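Long-range contacts in 11R-lipoxygenase (Gersemia fruticosa, PDB 3VF1), which binds one catalytic iron per subunit and, as a calcium-dependent 11R-lipoxygenase, probably adds both atoms of molecular oxygen to a polyunsaturated fatty acid: residues A209-L214 / A622-S627; H218-W223 / N618-V623; W223-C228 / I612-A617; S581-Y586 / S627-L632. All coordinates share one frame; numbering follows the deposited sequence.

Interaction 1 (A209-L214 / A622-S627); sequences ADFANL and AVTMVS
F211 and V623 carry this helix-helix packing contact. It sets the short helix 208-213 across helix 619-632 in the helical lipoxygenase part of the chain. The axes of the two short segments pass 10.0 Å apart, with 76° between their directions. The central interaction is a CH-pi contact. V623 CG1 sits over one face of the F211 ring, 3.4 Å from the ring centroid and 17° off the ring normal. It is displaced a little toward the CD2 and CE2 rim. CG1 is anti to the backbone N of V623 (chi1 175°), and this branch is the one over the ring. T624 meets the same ring at its edge, with OG1 near the ring plane and 3.8 Å from CZ of F211. The polar partner of OG1 is H620 O, one turn back in its own helix. The rings of F220 and H620 meet F211 as well, which adds aromatic neighbours to the phenyl group. The second group of contacts is aliphatic. L214 brings CD1 against the backbone of S627, 3.8 Å from CA. The same methyl lies 4.0 Å from V626 CG1. No hydrogen bond joins the two segments. D210 turns its carboxylate back to the residues just before it, where OD2 accepts from G207 N. Its contribution here is CB, 3.8 Å from S627 OG.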
loop_
_atom_site.group_PDB
_atom_site.type_symbol
_atom_site.label_atom_id
_atom_site.label_comp_id
_atom_site.label_asym_id
_atom_site.label_seq_id
_atom_site.Cartn_x
_atom_site.Cartn_y
_atom_site.Cartn_z
ATOM N N ALA A 209 -6.765 1.764 -26.922
ATOM C CA ALA A 209 -6.351 0.367 -26.832
ATOM C C ALA A 209 -6.715 -0.238 -25.479
ATOM O O ALA A 209 -6.951 -1.444 -25.371
ATOM C CB ALA A 209 -4.855 0.248 -27.081
ATOM N N ASP A 210 -6.758 0.601 -24.449
ATOM C CA ASP A 210 -7.092 0.141 -23.108
ATOM C C ASP A 210 -8.596 -0.078 -22.991
ATOM O O ASP A 210 -9.047 -0.992 -22.301
ATOM C CB ASP A 210 -6.610 1.150 -22.067
ATOM C CG ASP A 210 -5.134 1.469 -22.213
ATOM O OD1 ASP A 210 -4.300 0.684 -21.712
ATOM O OD2 ASP A 210 -4.807 2.505 -22.832
ATOM N N PHE A 211 -9.367 0.769 -23.667
ATOM C CA PHE A 211 -10.801 0.552 -23.805
ATOM C C PHE A 211 -11.037 -0.765 -24.530
ATOM O O PHE A 211 -11.922 -1.541 -24.171
ATOM C CB PHE A 211 -11.442 1.679 -24.615
ATOM C CG PHE A 211 -11.849 2.872 -23.799
ATOM C CD1 PHE A 211 -10.938 3.529 -22.990
ATOM C CD2 PHE A 211 -13.144 3.353 -23.864
ATOM C CE1 PHE A 211 -11.320 4.632 -22.250
ATOM C CE2 PHE A 211 -13.529 4.456 -23.128
ATOM C CZ PHE A 211 -12.616 5.095 -22.321
ATOM N N ALA A 212 -10.230 -1.005 -25.558
ATOM C CA ALA A 212 -10.380 -2.177 -26.409
ATOM C C ALA A 212 -10.025 -3.462 -25.668
ATOM O O ALA A 212 -10.597 -4.517 -25.944
ATOM C CB ALA A 212 -9.519 -2.027 -27.645
ATOM N N ASN A 213 -9.081 -3.378 -24.735
ATOM C CA ASN A 213 -8.701 -4.541 -23.940
ATOM C C ASN A 213 -9.869 -5.057 -23.106
ATOM O O ASN A 213 -9.947 -6.247 -22.803
ATOM C CB ASN A 213 -7.513 -4.214 -23.032
ATOM C CG ASN A 213 -6.201 -4.130 -23.794
ATOM O OD1 ASN A 213 -6.060 -4.706 -24.874
ATOM N ND2 ASN A 213 -5.232 -3.417 -23.229
ATOM N N LEU A 214 -10.774 -4.156 -22.740
ATOM C CA LEU A 214 -11.952 -4.523 -21.960
ATOM C C LEU A 214 -13.151 -4.808 -22.861
ATOM O O LEU A 214 -14.223 -5.175 -22.381
ATOM C CB LEU A 214 -12.302 -3.407 -20.975
ATOM C CG LEU A 214 -11.207 -3.022 -19.981
ATOM C CD1 LEU A 214 -11.673 -1.875 -19.100
ATOM C CD2 LEU A 214 -10.797 -4.220 -19.135
ATOM N N ALA A 622 -17.018 6.650 -17.360
ATOM C CA ALA A 622 -17.260 5.440 -16.585
ATOM C C ALA A 622 -16.305 4.323 -16.997
ATOM O O ALA A 622 -15.806 3.581 -16.152
ATOM C CB ALA A 622 -18.701 4.993 -16.741
ATOM N N VAL A 623 -16.051 4.204 -18.296
ATOM C CA VAL A 623 -15.118 3.199 -18.795
ATOM C C VAL A 623 -13.706 3.508 -18.309
ATOM O O VAL A 623 -12.946 2.603 -17.961
ATOM C CB VAL A 623 -15.112 3.135 -20.335
ATOM C CG1 VAL A 623 -14.047 2.163 -20.822
ATOM C CG2 VAL A 623 -16.479 2.729 -20.858
ATOM N N THR A 624 -13.359 4.791 -18.288
ATOM C CA THR A 624 -12.042 5.215 -17.830
ATOM C C THR A 624 -11.791 4.733 -16.408
ATOM O O THR A 624 -10.695 4.275 -16.086
ATOM C CB THR A 624 -11.886 6.747 -17.880
ATOM O OG1 THR A 624 -11.848 7.185 -19.244
ATOM C CG2 THR A 624 -10.603 7.182 -17.178
ATOM N N MET A 625 -12.809 4.829 -15.559
ATOM C CA MET A 625 -12.671 4.422 -14.167
ATOM C C MET A 625 -12.464 2.916 -14.053
ATOM O O MET A 625 -11.635 2.458 -13.269
ATOM C CB MET A 625 -13.899 4.839 -13.356
ATOM C CG MET A 625 -13.781 4.522 -11.871
ATOM S SD MET A 625 -12.282 5.221 -11.145
ATOM C CE MET A 625 -12.447 4.702 -9.439
ATOM N N VAL A 626 -13.217 2.151 -14.834
ATOM C CA VAL A 626 -13.112 0.696 -14.807
ATOM C C VAL A 626 -11.745 0.241 -15.305
ATOM O O VAL A 626 -11.172 -0.716 -14.786
ATOM C CB VAL A 626 -14.209 0.030 -15.662
ATOM C CG1 VAL A 626 -13.927 -1.457 -15.837
ATOM C CG2 VAL A 626 -15.574 0.247 -15.029
ATOM N N SER A 627 -11.226 0.931 -16.316
ATOM C CA SER A 627 -9.904 0.625 -16.847
ATOM C C SER A 627 -8.844 0.869 -15.778
ATOM O O SER A 627 -7.909 0.083 -15.623
ATOM C CB SER A 627 -9.614 1.486 -18.079
ATOM O OG SER A 627 -8.373 1.137 -18.668
#

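Interaction 2 (H218-W223 / N618-V623)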
loop_
_atom_site.group_PDB
_atom_site.type_symbol
_atom_site.label_atom_id
_atom_site.label_comp_id
_atom_site.label_asym_id
_atom_site.label_seq_id
_atom_site.Cartn_x
_atom_site.Cartn_y
_atom_site.Cartn_z
ATOM N N HIS A 218 -15.949 0.775 -28.298
ATOM C CA HIS A 218 -17.066 1.432 -28.970
ATOM C C HIS A 218 -17.621 2.584 -28.136
ATOM O O HIS A 218 -18.437 3.368 -28.620
ATOM C CB HIS A 218 -18.179 0.427 -29.287
ATOM C CG HIS A 218 -18.736 -0.264 -28.081
ATOM N ND1 HIS A 218 -18.206 -1.435 -27.585
ATOM C CD2 HIS A 218 -19.782 0.047 -27.278
ATOM C CE1 HIS A 218 -18.897 -1.812 -26.524
ATOM N NE2 HIS A 218 -19.858 -0.932 -26.317
ATOM N N LEU A 219 -17.174 2.686 -26.888
ATOM C CA LEU A 219 -17.613 3.757 -25.999
ATOM C C LEU A 219 -16.554 4.845 -25.844
ATOM O O LEU A 219 -16.736 5.786 -25.069
ATOM C CB LEU A 219 -17.966 3.193 -24.620
ATOM C CG LEU A 219 -19.124 2.196 -24.571
ATOM C CD1 LEU A 219 -19.359 1.733 -23.144
ATOM C CD2 LEU A 219 -20.386 2.811 -25.152
ATOM N N PHE A 220 -15.452 4.722 -26.576
ATOM C CA PHE A 220 -14.377 5.703 -26.484
ATOM C C PHE A 220 -14.791 7.010 -27.151
ATOM O O PHE A 220 -15.213 7.023 -28.307
ATOM C CB PHE A 220 -13.095 5.170 -27.125
ATOM C CG PHE A 220 -11.891 6.035 -26.881
ATOM C CD1 PHE A 220 -11.158 5.909 -25.713
ATOM C CD2 PHE A 220 -11.494 6.976 -27.818
ATOM C CE1 PHE A 220 -10.051 6.705 -25.481
ATOM C CE2 PHE A 220 -10.386 7.774 -27.592
ATOM C CZ PHE A 220 -9.664 7.637 -26.423
ATOM N N GLY A 221 -14.674 8.107 -26.410
ATOM C CA GLY A 221 -15.019 9.421 -26.922
ATOM C C GLY A 221 -16.510 9.700 -26.889
ATOM O O GLY A 221 -16.962 10.729 -27.390
ATOM N N ILE A 222 -17.275 8.788 -26.297
ATOM C CA ILE A 222 -18.724 8.935 -26.218
ATOM C C ILE A 222 -19.118 9.630 -24.917
ATOM O O ILE A 222 -18.990 9.058 -23.833
ATOM C CB ILE A 222 -19.426 7.566 -26.296
ATOM C CG1 ILE A 222 -18.950 6.793 -27.530
ATOM C CG2 ILE A 222 -20.934 7.735 -26.324
ATOM C CD1 ILE A 222 -19.181 7.520 -28.840
ATOM N N TRP A 223 -19.598 10.865 -25.031
ATOM C CA TRP A 223 -19.907 11.682 -23.861
ATOM C C TRP A 223 -21.402 11.710 -23.551
ATOM O O TRP A 223 -21.899 12.652 -22.933
ATOM C CB TRP A 223 -19.402 13.112 -24.068
ATOM C CG TRP A 223 -17.907 13.229 -24.129
ATOM C CD1 TRP A 223 -17.008 12.213 -24.286
ATOM C CD2 TRP A 223 -17.136 14.432 -24.024
ATOM N NE1 TRP A 223 -15.729 12.709 -24.290
ATOM C CE2 TRP A 223 -15.780 14.069 -24.132
ATOM C CE3 TRP A 223 -17.464 15.781 -23.854
ATOM C CZ2 TRP A 223 -14.748 15.008 -24.071
ATOM C CZ3 TRP A 223 -16.439 16.712 -23.795
ATOM C CH2 TRP A 223 -15.097 16.320 -23.904
ATOM N N ASN A 618 -20.565 10.097 -17.538
ATOM C CA ASN A 618 -20.987 9.691 -18.871
ATOM C C ASN A 618 -20.292 8.389 -19.253
ATOM O O ASN A 618 -19.553 7.820 -18.454
ATOM C CB ASN A 618 -20.706 10.797 -19.896
ATOM C CG ASN A 618 -19.231 11.125 -20.021
ATOM O OD1 ASN A 618 -18.378 10.244 -19.955
ATOM N ND2 ASN A 618 -18.926 12.403 -20.204
ATOM N N LYS A 619 -20.527 7.915 -20.471
ATOM C CA LYS A 619 -20.029 6.606 -20.878
ATOM C C LYS A 619 -18.501 6.539 -20.909
ATOM O O LYS A 619 -17.910 5.623 -20.341
ATOM C CB LYS A 619 -20.619 6.211 -22.235
ATOM C CG LYS A 619 -22.135 6.082 -22.206
ATOM C CD LYS A 619 -22.668 5.298 -23.392
ATOM C CE LYS A 619 -24.177 5.138 -23.307
ATOM N NZ LYS A 619 -24.714 4.305 -24.419
ATOM N N HIS A 620 -17.866 7.505 -21.563
ATOM C CA HIS A 620 -16.408 7.528 -21.644
ATOM C C HIS A 620 -15.772 7.594 -20.260
ATOM O O HIS A 620 -14.794 6.899 -19.982
ATOM C CB HIS A 620 -15.932 8.715 -22.480
ATOM C CG HIS A 620 -14.446 8.897 -22.476
ATOM N ND1 HIS A 620 -13.609 8.208 -23.326
ATOM C CD2 HIS A 620 -13.646 9.687 -21.719
ATOM C CE1 HIS A 620 -12.358 8.567 -23.098
ATOM N NE2 HIS A 620 -12.354 9.463 -22.126
ATOM N N GLN A 621 -16.333 8.432 -19.394
ATOM C CA GLN A 621 -15.795 8.628 -18.052
ATOM C C GLN A 621 -15.895 7.350 -17.227
ATOM O O GLN A 621 -14.971 7.004 -16.488
ATOM C CB GLN A 621 -16.538 9.760 -17.339
ATOM C CG GLN A 621 -16.277 11.143 -17.915
ATOM C CD GLN A 621 -17.217 12.191 -17.351
ATOM O OE1 GLN A 621 -18.311 11.870 -16.886
ATOM N NE2 GLN A 621 -16.792 13.450 -17.385
ATOM N N ALA A 622 -17.018 6.650 -17.360
ATOM C CA ALA A 622 -17.260 5.440 -16.585
ATOM C C ALA A 622 -16.305 4.323 -16.997
ATOM O O ALA A 622 -15.806 3.581 -16.152
ATOM C CB ALA A 622 -18.701 4.993 -16.741
ATOM N N VAL A 623 -16.051 4.204 -18.296
ATOM C CA VAL A 623 -15.118 3.199 -18.795
ATOM C C VAL A 623 -13.706 3.508 -18.309
ATOM O O VAL A 623 -12.946 2.603 -17.961
ATOM C CB VAL A 623 -15.112 3.135 -20.335
ATOM C CG1 VAL A 623 -14.047 2.163 -20.822
ATOM C CG2 VAL A 623 -16.479 2.729 -20.858
#
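The carbonyl oxygen of I222 accepts the backbone N-H of H620 across the contact. The N to O distance is 3.0 Å, the angle at hydrogen is 145°, and the donor lies nearly along the C=O axis. This bond ties the loop 218-223 to the first turn of helix 619-632. That turn opens with a capping box. N618 is the N-cap, and its OD1 accepts from Q621 N at 2.8 Å. In return Q621 OE1 accepts from N618 N at 2.9 Å. CG of N618 sits between its backbone N and carbonyl carbon, and from there OD1 reaches back to Q621 N. The N618 amide runs beside the W223 indole with the two planes only 14° apart, and ND2 lies 4.0 Å from W223 CB. The loop bends through a type II beta turn from L219 to I222, with G221 at positive phi. The turn brings F220 to H620. The two form an edge-to-face pair, the edge of H620 toward the face of F220, with planes at 75° and centroids 5.3 Å apart. CE1 of H620 comes nearest, close to CE1 and CD1 of F220. W223 meets H620 obliquely and completes an aromatic cluster. The aliphatic contacts come from L219, which splits its methyls between two residues of the helix. CD2 rests 3.8 Å from CD of the extended K619 chain. CD1 meets V623 CG2 at 3.8 Å, the two side chains crossing at about a right angle.

Interaction 3 (W223-C228 / I612-A617); sequences WDDWDC and IMASLA
D225 and W226 run in an irregular loop past M613 and A614 of helix 609-615, with the CA atoms of W226 and M613 6.2 Å apart. The contact joins the loop between helices 208-213 and 247-250 to helix 609-615 and the residues leading to helix 619-632. M613 has the largest share of it. Its chain is bent at chi2 (-43°) and chi3 (-61°), which folds the methyl back against the loop. CE lies 3.4 Å from W226 CB, and SD comes to the backbone of C228. The W226 indole offers its edge to A617, whose O lies near the ring plane, 3.3 Å from CD1. F232 and A622 also touch this side chain. D225 swings OD2 over A614, 3.4 Å from CA. Its other oxygen, OD1, forms a salt bridge with R597. One water joins the backbones. It accepts from W226 N at 2.7 Å, and it donates to M613 O at 2.7 Å and to A617 O at 3.0 Å. No direct hydrogen bond crosses. Between these two segments the link is thus a bridging water and the packing of a thioether; the R597 salt bridge adds a charged tie from outside.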
loop_
_atom_site.group_PDB
_atom_site.type_symbol
_atom_site.label_atom_id
_atom_site.label_comp_id
_atom_site.label_asym_id
_atom_site.label_seq_id
_atom_site.Cartn_x
_atom_site.Cartn_y
_atom_site.Cartn_z
ATOM N N TRP A 223 -19.598 10.865 -25.031
ATOM C CA TRP A 223 -19.907 11.682 -23.861
ATOM C C TRP A 223 -21.402 11.710 -23.551
ATOM O O TRP A 223 -21.899 12.652 -22.933
ATOM C CB TRP A 223 -19.402 13.112 -24.068
ATOM C CG TRP A 223 -17.907 13.229 -24.129
ATOM C CD1 TRP A 223 -17.008 12.213 -24.286
ATOM C CD2 TRP A 223 -17.136 14.432 -24.024
ATOM N NE1 TRP A 223 -15.729 12.709 -24.290
ATOM C CE2 TRP A 223 -15.780 14.069 -24.132
ATOM C CE3 TRP A 223 -17.464 15.781 -23.854
ATOM C CZ2 TRP A 223 -14.748 15.008 -24.071
ATOM C CZ3 TRP A 223 -16.439 16.712 -23.795
ATOM C CH2 TRP A 223 -15.097 16.320 -23.904
ATOM N N ASP A 224 -22.115 10.675 -23.977
ATOM C CA ASP A 224 -23.551 10.586 -23.739
ATOM C C ASP A 224 -23.842 10.105 -22.326
ATOM O O ASP A 224 -22.997 9.484 -21.681
ATOM C CB ASP A 224 -24.201 9.624 -24.735
ATOM C CG ASP A 224 -24.032 10.068 -26.171
ATOM O OD1 ASP A 224 -23.797 11.273 -26.401
ATOM O OD2 ASP A 224 -24.140 9.207 -27.070
ATOM N N ASP A 225 -25.046 10.398 -21.849
ATOM C CA ASP A 225 -25.517 9.853 -20.587
ATOM C C ASP A 225 -25.750 8.362 -20.750
ATOM O O ASP A 225 -25.920 7.871 -21.866
ATOM C CB ASP A 225 -26.836 10.511 -20.175
ATOM C CG ASP A 225 -26.688 11.987 -19.870
ATOM O OD1 ASP A 225 -25.619 12.556 -20.176
ATOM O OD2 ASP A 225 -27.644 12.578 -19.326
ATOM N N TRP A 226 -25.750 7.641 -19.636
ATOM C CA TRP A 226 -26.256 6.281 -19.624
ATOM C C TRP A 226 -27.774 6.372 -19.582
ATOM O O TRP A 226 -28.328 7.246 -18.914
ATOM C CB TRP A 226 -25.732 5.515 -18.411
ATOM C CG TRP A 226 -24.261 5.253 -18.458
ATOM C CD1 TRP A 226 -23.279 5.986 -17.860
ATOM C CD2 TRP A 226 -23.603 4.182 -19.144
ATOM N NE1 TRP A 226 -22.049 5.438 -18.132
ATOM C CE2 TRP A 226 -22.221 4.328 -18.917
ATOM C CE3 TRP A 226 -24.049 3.113 -19.928
ATOM C CZ2 TRP A 226 -21.281 3.448 -19.444
ATOM C CZ3 TRP A 226 -23.113 2.240 -20.450
ATOM C CH2 TRP A 226 -21.745 2.412 -20.206
ATOM N N ASP A 227 -28.448 5.483 -20.302
ATOM C CA ASP A 227 -29.903 5.527 -20.386
ATOM C C ASP A 227 -30.535 5.305 -19.016
ATOM O O ASP A 227 -31.477 6.001 -18.640
ATOM C CB ASP A 227 -30.416 4.483 -21.378
ATOM C CG ASP A 227 -29.918 4.728 -22.789
ATOM O OD1 ASP A 227 -29.874 5.904 -23.210
ATOM O OD2 ASP A 227 -29.565 3.746 -23.474
ATOM N N CYS A 228 -30.011 4.336 -18.272
ATOM C CA CYS A 228 -30.509 4.054 -16.932
ATOM C C CYS A 228 -29.415 3.466 -16.042
ATOM O O CYS A 228 -28.343 3.092 -16.519
ATOM C CB CYS A 228 -31.708 3.105 -16.994
ATOM S SG CYS A 228 -31.323 1.452 -17.601
ATOM N N ILE A 612 -30.879 11.950 -12.447
ATOM C CA ILE A 612 -29.744 11.285 -11.822
ATOM C C ILE A 612 -28.725 10.838 -12.867
ATOM O O ILE A 612 -27.520 10.971 -12.658
ATOM C CB ILE A 612 -30.207 10.084 -10.976
ATOM C CG1 ILE A 612 -30.820 10.585 -9.666
ATOM C CG2 ILE A 612 -29.043 9.150 -10.682
ATOM C CD1 ILE A 612 -31.494 9.511 -8.837
ATOM N N MET A 613 -29.207 10.317 -13.991
ATOM C CA MET A 613 -28.321 9.875 -15.065
ATOM C C MET A 613 -27.525 11.041 -15.646
ATOM O O MET A 613 -26.461 10.841 -16.231
ATOM C CB MET A 613 -29.118 9.199 -16.185
ATOM C CG MET A 613 -29.892 7.964 -15.753
ATOM S SD MET A 613 -28.955 6.885 -14.655
ATOM C CE MET A 613 -27.578 6.447 -15.711
ATOM N N ALA A 614 -28.044 12.255 -15.486
ATOM C CA ALA A 614 -27.382 13.440 -16.023
ATOM C C ALA A 614 -26.250 13.902 -15.111
ATOM O O ALA A 614 -25.325 14.586 -15.556
ATOM C CB ALA A 614 -28.388 14.561 -16.229
ATOM N N SER A 615 -26.328 13.532 -13.835
ATOM C CA SER A 615 -25.283 13.870 -12.874
ATOM C C SER A 615 -24.159 12.843 -12.904
ATOM O O SER A 615 -22.981 13.198 -12.878
ATOM C CB SER A 615 -25.861 13.963 -11.462
ATOM O OG SER A 615 -26.576 15.172 -11.283
ATOM N N LEU A 616 -24.527 11.568 -12.958
ATOM C CA LEU A 616 -23.542 10.495 -12.943
ATOM C C LEU A 616 -22.638 10.563 -14.168
ATOM O O LEU A 616 -22.988 11.163 -15.184
ATOM C CB LEU A 616 -24.235 9.132 -12.867
ATOM C CG LEU A 616 -25.039 8.871 -11.591
ATOM C CD1 LEU A 616 -25.661 7.483 -11.622
ATOM C CD2 LEU A 616 -24.170 9.043 -10.354
ATOM N N ALA A 617 -21.467 9.945 -14.054
ATOM C CA ALA A 617 -20.473 9.953 -15.119
ATOM C C ALA A 617 -21.083 9.535 -16.452
ATOM O O ALA A 617 -22.009 8.725 -16.495
ATOM C CB ALA A 617 -19.322 9.027 -14.758
HETATM O O HOH W 1 -24.866 8.966 -17.456
#

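Interaction 4 (S581-Y586 / S627-L632); sequences SQMATY and SVVNAL
V629 of helix 619-632 points into the short helix 582-586 and touches three of its residues. This is near-antiparallel helix packing in the lipoxygenase catalytic domain: the segment axes run at 159° and approach to 9.5 Å. The apolar contacts come first. V629 CG1 lies 3.8 Å from Q582 CB, and V629 CG2 faces Y586 CB at 4.0 Å. M583 crosses V629 obliquely. Its CG is anti to the backbone N (chi1 -175°), and the chain then bends at chi2 and chi3. Its CE ends 3.8 Å from V629 CG1 and 3.7 Å from N630 CA. The second kind sets a methyl against a polar group. V629 CG1 also rests on the backbone of Q582, 3.6 Å from its O. The NE2 end of the Q582 amide comes against L632, 3.6 Å from CD1. Both ends of this amide have polar partners: OE1 accepts from Q388 NE2, and NE2 donates to N579 O. Across the segments there is no hydrogen bond. N579 is an iron ligand, and the L632 side chain also lies near the iron. N579 is held by both segments, through Q582 NE2 to its O and through its ND2 to the backbone O of L632, beside an apolar seam. This is consistent with Q582 and L632 acting as a second shell that positions the ligand.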
loop_
_atom_site.group_PDB
_atom_site.type_symbol
_atom_site.label_atom_id
_atom_site.label_comp_id
_atom_site.label_asym_id
_atom_site.label_seq_id
_atom_site.Cartn_x
_atom_site.Cartn_y
_atom_site.Cartn_z
ATOM N N SER A 581 -9.856 -4.139 -3.123
ATOM C CA SER A 581 -11.301 -4.184 -2.939
ATOM C C SER A 581 -11.995 -3.177 -3.854
ATOM O O SER A 581 -13.218 -3.034 -3.817
ATOM C CB SER A 581 -11.647 -3.868 -1.486
ATOM O OG SER A 581 -11.178 -2.580 -1.129
ATOM N N GLN A 582 -11.212 -2.489 -4.678
ATOM C CA GLN A 582 -11.723 -1.376 -5.476
ATOM C C GLN A 582 -12.669 -1.795 -6.598
ATOM O O GLN A 582 -13.500 -1.000 -7.031
ATOM C CB GLN A 582 -10.565 -0.568 -6.062
ATOM C CG GLN A 582 -9.962 0.430 -5.093
ATOM C CD GLN A 582 -8.878 1.271 -5.732
ATOM O OE1 GLN A 582 -9.032 2.479 -5.902
ATOM N NE2 GLN A 582 -7.771 0.634 -6.087
ATOM N N MET A 583 -12.549 -3.026 -7.082
ATOM C CA MET A 583 -13.421 -3.480 -8.160
ATOM C C MET A 583 -14.805 -3.815 -7.613
ATOM O O MET A 583 -15.818 -3.566 -8.264
ATOM C CB MET A 583 -12.826 -4.691 -8.882
ATOM C CG MET A 583 -13.637 -5.129 -10.096
ATOM S SD MET A 583 -13.866 -3.814 -11.316
ATOM C CE MET A 583 -12.270 -3.822 -12.132
ATOM N N ALA A 584 -14.841 -4.379 -6.411
ATOM C CA ALA A 584 -16.102 -4.657 -5.738
ATOM C C ALA A 584 -16.817 -3.354 -5.394
ATOM O O ALA A 584 -18.044 -3.310 -5.314
ATOM C CB ALA A 584 -15.856 -5.468 -4.476
ATOM N N THR A 585 -16.042 -2.293 -5.200
ATOM C CA THR A 585 -16.583 -1.012 -4.761
ATOM C C THR A 585 -16.938 -0.096 -5.931
ATOM O O THR A 585 -17.993 0.537 -5.930
ATOM C CB THR A 585 -15.584 -0.283 -3.838
ATOM O OG1 THR A 585 -15.397 -1.045 -2.639
ATOM C CG2 THR A 585 -16.086 1.108 -3.475
ATOM N N TYR A 586 -16.059 -0.031 -6.925
ATOM C CA TYR A 586 -16.242 0.889 -8.045
ATOM C C TYR A 586 -16.666 0.187 -9.333
ATOM O O TYR A 586 -17.000 0.844 -10.318
ATOM C CB TYR A 586 -14.958 1.682 -8.295
ATOM C CG TYR A 586 -14.546 2.548 -7.127
ATOM C CD1 TYR A 586 -15.174 3.762 -6.886
ATOM C CD2 TYR A 586 -13.530 2.152 -6.268
ATOM C CE1 TYR A 586 -14.802 4.558 -5.819
ATOM C CE2 TYR A 586 -13.151 2.940 -5.203
ATOM C CZ TYR A 586 -13.789 4.142 -4.982
ATOM O OH TYR A 586 -13.411 4.928 -3.920
ATOM N N SER A 627 -11.226 0.931 -16.316
ATOM C CA SER A 627 -9.904 0.625 -16.847
ATOM C C SER A 627 -8.844 0.869 -15.778
ATOM O O SER A 627 -7.909 0.083 -15.623
ATOM C CB SER A 627 -9.614 1.486 -18.079
ATOM O OG SER A 627 -8.373 1.137 -18.668
ATOM N N VAL A 628 -9.002 1.963 -15.041
ATOM C CA VAL A 628 -8.064 2.321 -13.983
ATOM C C VAL A 628 -8.141 1.338 -12.819
ATOM O O VAL A 628 -7.127 0.775 -12.406
ATOM C CB VAL A 628 -8.327 3.747 -13.465
ATOM C CG1 VAL A 628 -7.627 3.978 -12.129
ATOM C CG2 VAL A 628 -7.876 4.772 -14.498
ATOM N N VAL A 629 -9.345 1.133 -12.294
ATOM C CA VAL A 629 -9.543 0.221 -11.171
ATOM C C VAL A 629 -9.065 -1.185 -11.518
ATOM O O VAL A 629 -8.520 -1.890 -10.673
ATOM C CB VAL A 629 -11.022 0.162 -10.747
ATOM C CG1 VAL A 629 -11.268 -1.017 -9.811
ATOM C CG2 VAL A 629 -11.431 1.464 -10.083
ATOM N N ASN A 630 -9.271 -1.590 -12.766
ATOM C CA ASN A 630 -8.814 -2.893 -13.222
ATOM C C ASN A 630 -7.291 -2.969 -13.195
ATOM O O ASN A 630 -6.716 -4.025 -12.927
ATOM C CB ASN A 630 -9.334 -3.176 -14.632
ATOM C CG ASN A 630 -8.916 -4.539 -15.145
ATOM O OD1 ASN A 630 -9.436 -5.565 -14.704
ATOM N ND2 ASN A 630 -7.980 -4.558 -16.090
ATOM N N ALA A 631 -6.644 -1.839 -13.466
ATOM C CA ALA A 631 -5.188 -1.763 -13.446
ATOM C C ALA A 631 -4.648 -1.738 -12.018
ATOM O O ALA A 631 -3.692 -2.443 -11.701
ATOM C CB ALA A 631 -4.717 -0.535 -14.206
ATOM N N LEU A 632 -5.263 -0.929 -11.161
ATOM C CA LEU A 632 -4.818 -0.798 -9.777
ATOM C C LEU A 632 -4.902 -2.121 -9.020
ATOM O O LEU A 632 -4.176 -2.327 -8.050
ATOM C CB LEU A 632 -5.642 0.264 -9.046
ATOM C CG LEU A 632 -5.478 1.709 -9.523
ATOM C CD1 LEU A 632 -6.423 2.625 -8.761
ATOM C CD2 LEU A 632 -4.041 2.182 -9.367
#

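Helix 619-632 is common to interactions 1, 2 and 4. Interaction 2 takes its capped start, interaction 1 its middle and interaction 4 its end near the iron. Interaction 3 lies before it, on helix 609-615, and shares W223 with interaction 2. Interactions 1 and 4 are buried helix pairs without hydrogen bonds between their segments. Interactions 2 and 3 are partly buried loop contacts and use backbone polarity, directly in one and through water in the other. Interactions 1 and 2 share V623 and a continuous aromatic group. M625 reaches Y586, bringing interactions 1 and 4 together. Interactions 3 and 4 do not touch; their centres are about 20 Å apart.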